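Local coordinates for protein putative glycosylhydrolase (Parabacteroides distasonis, PDB 3S5Q) that probably acts as a hydrolase of the 3-keto-disaccharide hydrolase family, built on a concanavalin A-like beta sandwich, with a substrate that is not established, at residues Pro22-Asp25 with Ser29-Asp32; Val37-Phe40 with Leu45-Thr48; Glu110-Arg113 with Ile117-His120. All blocks are in the same frame, centred on the assembly; numbering follows the deposited sequence. Where two conformers were deposited one is given.

Contact 1 of 3, residues Pro22-Asp25 with Ser29-Asp32. With EDO (1,2-ethanediol), chain I.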
loop_
_atom_site.group_PDB
_atom_site.type_symbol
_atom_site.label_atom_id
_atom_site.label_comp_id
_atom_site.label_asym_id
_atom_site.label_seq_id
_atom_site.Cartn_x
_atom_site.Cartn_y
_atom_site.Cartn_z
ATOM N N PRO A 22 -5.966 -14.017 -6.106
ATOM C CA PRO A 22 -6.488 -13.078 -5.111
ATOM C C PRO A 22 -5.854 -13.290 -3.726
ATOM O O PRO A 22 -5.647 -14.415 -3.287
ATOM C CB PRO A 22 -7.988 -13.371 -5.059
ATOM C CG PRO A 22 -8.299 -14.205 -6.281
ATOM C CD PRO A 22 -7.019 -14.889 -6.671
ATOM N N LEU A 23 -5.514 -12.188 -3.080
ATOM C CA LEU A 23 -4.905 -12.244 -1.764
ATOM C C LEU A 23 -5.858 -12.788 -0.704
ATOM O O LEU A 23 -5.463 -13.582 0.156
ATOM C CB LEU A 23 -4.406 -10.865 -1.335
ATOM C CG LEU A 23 -3.533 -10.880 -0.092
ATOM C CD1 LEU A 23 -2.261 -11.646 -0.402
ATOM C CD2 LEU A 23 -3.230 -9.454 0.313
ATOM N N PHE A 24 -7.105 -12.336 -0.759
ATOM C CA PHE A 24 -8.108 -12.752 0.222
ATOM C C PHE A 24 -9.221 -13.524 -0.446
ATOM O O PHE A 24 -9.688 -13.137 -1.517
ATOM C CB PHE A 24 -8.728 -11.533 0.903
ATOM C CG PHE A 24 -7.750 -10.698 1.655
ATOM C CD1 PHE A 24 -6.917 -11.279 2.619
ATOM C CD2 PHE A 24 -7.639 -9.346 1.399
ATOM C CE1 PHE A 24 -6.015 -10.509 3.320
ATOM C CE2 PHE A 24 -6.742 -8.574 2.104
ATOM C CZ PHE A 24 -5.924 -9.159 3.064
ATOM N N ASP A 25 -9.643 -14.591 0.224
ATOM C CA ASP A 25 -10.864 -15.322 -0.104
ATOM C C ASP A 25 -12.079 -14.457 -0.017
ATOM O O ASP A 25 -12.122 -13.485 0.742
ATOM C CB ASP A 25 -11.086 -16.483 0.877
ATOM C CG ASP A 25 -10.105 -17.569 0.676
ATOM O OD1 ASP A 25 -9.685 -17.725 -0.501
ATOM O OD2 ASP A 25 -9.728 -18.224 1.677
ATOM N N SER A 29 -11.899 -15.694 4.924
ATOM C CA SER A 29 -11.556 -16.744 5.883
ATOM C C SER A 29 -10.040 -16.884 6.088
ATOM O O SER A 29 -9.622 -17.417 7.104
ATOM C CB SER A 29 -12.162 -18.101 5.484
ATOM O OG SER A 29 -11.696 -18.556 4.229
ATOM N N ASN A 30 -9.240 -16.389 5.135
ATOM C CA ASN A 30 -7.790 -16.436 5.230
ATOM C C ASN A 30 -7.221 -15.070 5.651
ATOM O O ASN A 30 -6.047 -14.767 5.399
ATOM C CB ASN A 30 -7.183 -16.893 3.892
ATOM C CG ASN A 30 -7.380 -15.864 2.767
ATOM O OD1 ASN A 30 -8.357 -15.098 2.765
ATOM N ND2 ASN A 30 -6.446 -15.835 1.819
ATOM N N ALA A 31 -8.068 -14.242 6.265
ATOM C CA ALA A 31 -7.648 -12.921 6.763
ATOM C C ALA A 31 -7.895 -12.795 8.256
ATOM O O ALA A 31 -8.829 -13.404 8.779
ATOM C CB ALA A 31 -8.386 -11.790 6.026
ATOM N N ASP A 32 -7.052 -11.992 8.905
ATOM C CA ASP A 32 -7.245 -11.579 10.283
ATOM C C ASP A 32 -7.798 -10.152 10.314
ATOM O O ASP A 32 -7.112 -9.193 9.918
ATOM C CB ASP A 32 -5.922 -11.636 11.046
ATOM C CG ASP A 32 -6.073 -11.238 12.486
ATOM O OD1 ASP A 32 -6.184 -10.026 12.784
ATOM O OD2 ASP A 32 -6.081 -12.147 13.336
HETATM C C1 EDO I . -9.780 -9.208 -3.951
HETATM O O1 EDO I . -9.820 -7.825 -3.574
HETATM C C2 EDO I . -9.469 -10.044 -2.717
HETATM O O2 EDO I . -8.080 -10.430 -2.688
#

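Contact 2 of 3, residues Val37-Phe40 with Leu45-Thr48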
loop_
_atom_site.group_PDB
_atom_site.type_symbol
_atom_site.label_atom_id
_atom_site.label_comp_id
_atom_site.label_asym_id
_atom_site.label_seq_id
_atom_site.Cartn_x
_atom_site.Cartn_y
_atom_site.Cartn_z
ATOM N N VAL A 37 -15.307 -4.020 11.303
ATOM C CA VAL A 37 -14.554 -2.978 10.610
ATOM C C VAL A 37 -14.493 -3.225 9.115
ATOM O O VAL A 37 -14.735 -2.315 8.311
ATOM C CB VAL A 37 -13.084 -2.840 11.163
ATOM C CG1 VAL A 37 -12.298 -1.755 10.353
ATOM C CG2 VAL A 37 -13.093 -2.498 12.658
ATOM N N TRP A 38 -14.146 -4.441 8.729
ATOM C CA TRP A 38 -13.958 -4.748 7.323
ATOM C C TRP A 38 -15.111 -5.552 6.768
ATOM O O TRP A 38 -15.537 -6.539 7.380
ATOM C CB TRP A 38 -12.653 -5.518 7.117
ATOM C CG TRP A 38 -11.482 -4.660 7.383
ATOM C CD1 TRP A 38 -10.919 -4.413 8.595
ATOM C CD2 TRP A 38 -10.728 -3.904 6.427
ATOM N NE1 TRP A 38 -9.880 -3.551 8.474
ATOM C CE2 TRP A 38 -9.703 -3.249 7.145
ATOM C CE3 TRP A 38 -10.803 -3.739 5.034
ATOM C CZ2 TRP A 38 -8.768 -2.415 6.526
ATOM C CZ3 TRP A 38 -9.864 -2.907 4.402
ATOM C CH2 TRP A 38 -8.855 -2.254 5.166
ATOM N N THR A 39 -15.612 -5.130 5.611
ATOM C CA THR A 39 -16.561 -5.934 4.843
ATOM C C THR A 39 -16.054 -6.108 3.416
ATOM O O THR A 39 -15.347 -5.257 2.904
ATOM C CB THR A 39 -17.935 -5.281 4.790
ATOM O OG1 THR A 39 -17.787 -3.948 4.285
ATOM C CG2 THR A 39 -18.607 -5.256 6.215
ATOM N N PHE A 40 -16.460 -7.205 2.780
ATOM C CA PHE A 40 -16.102 -7.524 1.396
ATOM C C PHE A 40 -17.437 -7.792 0.739
ATOM O O PHE A 40 -18.001 -8.865 0.905
ATOM C CB PHE A 40 -15.202 -8.768 1.368
ATOM C CG PHE A 40 -14.464 -9.005 0.063
ATOM C CD1 PHE A 40 -14.284 -8.001 -0.885
ATOM C CD2 PHE A 40 -13.881 -10.247 -0.165
ATOM C CE1 PHE A 40 -13.577 -8.246 -2.055
ATOM C CE2 PHE A 40 -13.160 -10.509 -1.326
ATOM C CZ PHE A 40 -13.009 -9.505 -2.276
ATOM N N LEU A 45 -13.672 -4.196 -0.994
ATOM C CA LEU A 45 -13.225 -4.329 0.397
ATOM C C LEU A 45 -13.129 -2.929 1.028
ATOM O O LEU A 45 -12.526 -2.028 0.464
ATOM C CB LEU A 45 -11.881 -5.028 0.399
ATOM C CG LEU A 45 -11.243 -5.482 1.714
ATOM C CD1 LEU A 45 -12.148 -6.469 2.477
ATOM C CD2 LEU A 45 -9.892 -6.101 1.364
ATOM N N THR A 46 -13.751 -2.737 2.179
ATOM C CA THR A 46 -13.743 -1.442 2.818
ATOM C C THR A 46 -13.784 -1.571 4.341
ATOM O O THR A 46 -14.242 -2.583 4.878
ATOM C CB THR A 46 -14.905 -0.547 2.288
ATOM O OG1 THR A 46 -14.770 0.764 2.826
ATOM C CG2 THR A 46 -16.211 -1.098 2.669
ATOM N N ALA A 47 -13.265 -0.534 4.997
ATOM C CA ALA A 47 -13.078 -0.471 6.442
ATOM C C ALA A 47 -13.844 0.758 6.980
ATOM O O ALA A 47 -13.885 1.793 6.322
ATOM C CB ALA A 47 -11.565 -0.382 6.765
ATOM N N THR A 48 -14.469 0.649 8.144
ATOM C CA THR A 48 -15.149 1.830 8.734
ATOM C C THR A 48 -14.455 2.387 10.020
ATOM O O THR A 48 -14.959 3.291 10.681
ATOM C CB THR A 48 -16.641 1.545 8.933
ATOM O OG1 THR A 48 -16.797 0.287 9.607
ATOM C CG2 THR A 48 -17.400 1.543 7.542
#

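Contact 3 of 3, residues Glu110-Arg113 with Ile117-His120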
loop_
_atom_site.group_PDB
_atom_site.type_symbol
_atom_site.label_atom_id
_atom_site.label_comp_id
_atom_site.label_asym_id
_atom_site.label_seq_id
_atom_site.Cartn_x
_atom_site.Cartn_y
_atom_site.Cartn_z
ATOM N N GLU A 110 6.828 15.480 1.174
ATOM C CA GLU A 110 6.588 14.621 0.010
ATOM C C GLU A 110 6.709 13.129 0.320
ATOM O O GLU A 110 5.990 12.312 -0.250
ATOM C CB GLU A 110 7.569 14.946 -1.142
ATOM C CG GLU A 110 7.199 16.181 -1.935
ATOM C CD GLU A 110 8.067 16.402 -3.207
ATOM O OE1 GLU A 110 9.019 15.607 -3.480
ATOM O OE2 GLU A 110 7.778 17.382 -3.934
ATOM N N TYR A 111 7.639 12.757 1.200
ATOM C CA TYR A 111 7.880 11.321 1.466
ATOM C C TYR A 111 6.930 10.746 2.532
ATOM O O TYR A 111 7.117 9.617 3.012
ATOM C CB TYR A 111 9.354 11.053 1.754
ATOM C CG TYR A 111 9.954 11.820 2.897
ATOM C CD1 TYR A 111 10.353 13.180 2.760
ATOM C CD2 TYR A 111 10.138 11.203 4.121
ATOM C CE1 TYR A 111 10.976 13.859 3.828
ATOM C CE2 TYR A 111 10.713 11.874 5.179
ATOM C CZ TYR A 111 11.142 13.183 5.037
ATOM O OH TYR A 111 11.697 13.776 6.127
ATOM N N TRP A 112 5.899 11.538 2.857
ATOM C CA TRP A 112 4.700 11.091 3.600
ATOM C C TRP A 112 3.459 10.871 2.703
ATOM O O TRP A 112 2.463 10.334 3.167
ATOM C CB TRP A 112 4.321 12.116 4.673
ATOM C CG TRP A 112 5.288 12.226 5.893
ATOM C CD1 TRP A 112 6.666 12.001 5.925
ATOM C CD2 TRP A 112 4.927 12.641 7.206
ATOM N NE1 TRP A 112 7.154 12.245 7.185
ATOM C CE2 TRP A 112 6.105 12.648 7.991
ATOM C CE3 TRP A 112 3.706 12.974 7.817
ATOM C CZ2 TRP A 112 6.092 13.005 9.347
ATOM C CZ3 TRP A 112 3.706 13.342 9.150
ATOM C CH2 TRP A 112 4.894 13.321 9.904
ATOM N N ARG A 113 3.523 11.264 1.426
ATOM C CA ARG A 113 2.351 11.279 0.549
ATOM C C ARG A 113 2.135 9.965 -0.219
ATOM O O ARG A 113 2.943 9.013 -0.124
ATOM C CB ARG A 113 2.481 12.476 -0.395
ATOM C CG ARG A 113 2.600 13.807 0.327
ATOM C CD ARG A 113 2.691 14.960 -0.654
ATOM N NE ARG A 113 3.088 16.202 -0.002
ATOM C CZ ARG A 113 3.667 17.236 -0.609
ATOM N NH1 ARG A 113 3.916 17.193 -1.916
ATOM N NH2 ARG A 113 3.983 18.314 0.092
ATOM N N ILE A 117 7.175 5.033 0.352
ATOM C CA ILE A 117 7.572 4.124 1.414
ATOM C C ILE A 117 7.568 5.111 2.567
ATOM O O ILE A 117 8.469 5.954 2.707
ATOM C CB ILE A 117 8.942 3.521 1.150
ATOM C CG1 ILE A 117 8.874 2.608 -0.090
ATOM C CG2 ILE A 117 9.490 2.746 2.395
ATOM C CD1 ILE A 117 10.221 2.251 -0.660
ATOM N N TYR A 118 6.472 5.098 3.304
ATOM C CA TYR A 118 6.102 6.172 4.235
ATOM C C TYR A 118 7.277 6.567 5.157
ATOM O O TYR A 118 7.847 5.720 5.815
ATOM C CB TYR A 118 4.869 5.737 5.066
ATOM C CG TYR A 118 4.437 6.765 6.057
ATOM C CD1 TYR A 118 3.741 7.889 5.643
ATOM C CD2 TYR A 118 4.738 6.634 7.419
ATOM C CE1 TYR A 118 3.364 8.853 6.507
ATOM C CE2 TYR A 118 4.331 7.632 8.339
ATOM C CZ TYR A 118 3.643 8.736 7.865
ATOM O OH TYR A 118 3.215 9.742 8.722
ATOM N N GLY A 119 7.611 7.862 5.174
ATOM C CA GLY A 119 8.631 8.412 6.091
ATOM C C GLY A 119 10.073 8.160 5.662
ATOM O O GLY A 119 11.006 8.676 6.315
ATOM N N HIS A 120 10.259 7.432 4.547
ATOM C CA HIS A 120 11.568 7.028 4.051
ATOM C C HIS A 120 11.904 7.451 2.611
ATOM O O HIS A 120 13.042 7.855 2.332
ATOM C CB HIS A 120 11.752 5.473 4.198
ATOM C CG HIS A 120 11.670 5.007 5.635
ATOM N ND1 HIS A 120 10.483 4.994 6.353
ATOM C CD2 HIS A 120 12.635 4.574 6.492
ATOM C CE1 HIS A 120 10.726 4.578 7.588
ATOM N NE2 HIS A 120 12.024 4.293 7.695
#

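Contact 1 of 3, residues Pro22-Asp25 with Ser29-Asp32
The loop that joins strand 20-22 to strand 31-32 is held closed by the side chain of Asn-30, which grips the backbone of Leu-23 and Asp-25. Its amide uses both ends. Asn-30 ND2 donates to Leu-23 O at 3.0 Å. This bond is bent, and the donor lies somewhat off the carbonyl plane. Asn-30 OD1 accepts from Asp-25 N at 2.9 Å with an N-H...O angle of 162°. That N-H comes from above the amide carbonyl plane rather than along a lone pair. Asn-30 CG sits between its own backbone N and carbonyl carbon (chi1 68°), and the amide thereby reaches across to the other segment. Two backbone partners fix its rotation.

The Asp-25 carboxylate stacks on this amide with planes 25° apart. Asp-25 OD2 lies 3.5 Å from Asn-30 CG. Asp-25 OD2 is also 3.2 Å from Ser-29 OG, but the hydroxyl is hydrogen-bonded to Asp-27 OD1 in the same loop.

Apolar packing lies beside the polar grip. The Phe-24 ring stands nearly at right angles to the Asn-30 amide. Phe-24 CD1 meets Ala-31 CB at 3.7 Å, and Leu-23 CD2 covers part of one ring face. Thr-55 of strand 53-55 touches both Leu-23 and Phe-24. Phe-24 N donates to O2 of a bound 1,2-ethanediol at 2.9 Å. That molecule probably comes from the crystallisation liquor, and it also bonds to Ile-209 O.

Strand 20-22 pairs with strand 204-213 in one sheet, and strand 31-32 edges the other. The connection is thus a crossing between the two antiparallel sheets of a concanavalin A-like sandwich.

Contact 2 of 3, residues Val37-Phe40 with Leu45-Thr48
Strand 38-40 runs antiparallel to strand 45-47, their axes 4.8 Å apart at closest approach and 162° between their directions. Thr-39 and Thr-46 form the hydrogen-bonded pair. Thr-39 N donates to Thr-46 O at 3.0 Å, and Thr-46 N returns a bond to Thr-39 O at 3.1 Å. Trp-38 with Ala-47 and Phe-40 with Leu-45 are the flanking non-hydrogen-bonded pairs. Thr-48 N extends the ladder with a more bent bond to Val-37 O at 3.0 Å.

Trp-38, Phe-40, Leu-45 and Ala-47 share one face. Trp-38 carries the side-chain contact. Its CG lies beside the backbone N (chi1 -69°), and the indole swings across to the facing strand. Ala-47 CB sits almost over the centre of the Trp-38 six-membered ring, 3.4 Å from its centroid, a close CH-pi contact. Obliquely, from the other side of the ring plane, comes Leu-45 CG, 3.8 Å from Trp-38 CE3. Leu-45 CD1 lies between Trp-38 CE3 and Phe-40 CB, 4.0 Å from each. Val-37 CG1 also packs against Ala-47 CB. Trp-38 NE1 is hydrogen-bonded to Gln-51 O.

On the opposite face, Thr-39 and Thr-46 lie side by side and point the same way. Thr-39 OG1 is 3.6 Å from the methyl CG2 of Thr-46, whose hydroxyl bonds to Ile-204 O.

The pair is a beta hairpin at one side of its sheet, where strand 44-47 lies between strands 38-41 and 204-213. Phe-206 of strand 204-213 touches Trp-38 and Leu-45. Leu-195, on strand 192-195 of the second sheet, meets both from across the sandwich core.

Contact 3 of 3, residues Glu110-Arg113 with Ile117-His120
One backbone bond ties Tyr-111 to Gly-119: Gly-119 N donates to Tyr-111 O at 2.8 Å, with the donor a little off the carbonyl plane.

Aromatic contacts make up much of the rest. Tyr-118 has its CG anti to the backbone N (chi1 179°), which carries the ring across to Trp-112. The two side chains cross at a slant. Tyr-118 turns an edge toward the face of the indole. The centroid of the Trp-112 five-membered ring is 5.0 Å from that of the Tyr-118 ring, and the planes meet at 51°, a tilted edge-to-face pair. Tyr-118 OH lies over one face of the indole, offset toward the rim, 3.4 Å from Trp-112 CE3. Trp-112 CB touches Tyr-118 CE1 at 3.9 Å. Trp-112 O approaches the edge of the Tyr-118 ring near its plane and takes a weak bond from Gln-96 NE2.

Residues 117-120 form a type II beta turn, closed by His-120 N to Ile-117 O at 3.0 Å. Gly-119 occupies its third position with a positive phi of 78°, which favours glycine. The turn belongs to the long loop region between strands 93-98 and 135-143.

The Tyr-111 ring meets this turn edge-on, with Tyr-111 CE2 3.4 Å from Gly-119 O. That oxygen accepts a bond from Asn-170 ND2, and Tyr-111 OH is bonded to Glu-175 O.

Within the turn, His-120 ND1 donates to Tyr-118 O at 2.8 Å, with the acceptor in the imidazole plane. The ring also stacks on Tyr-184 and meets Trp-164 obliquely.

The contacts follow one another along the chain without overlap. Contacts 1 and 2 are neighbours, with centres about 13 Å apart. They touch through Phe-24 CD2 and Leu-45 CD2 at 4.0 Å. Strand 204-213 ties them together, since it pairs with both strand 20-22 and strand 44-47. Contact 1 leads from this sheet to the other, and contact 2 is a hairpin in the first. Contact 3 lies on the opposite side of the chain's centre, about 28 Å from contact 1 and 25 Å from contact 2 between centres. Contacts 1 and 2 thus pack together within the concanavalin A-like sandwich, while contact 3 belongs to a separate loop region, its nearest atoms about 16 Å from contact 2.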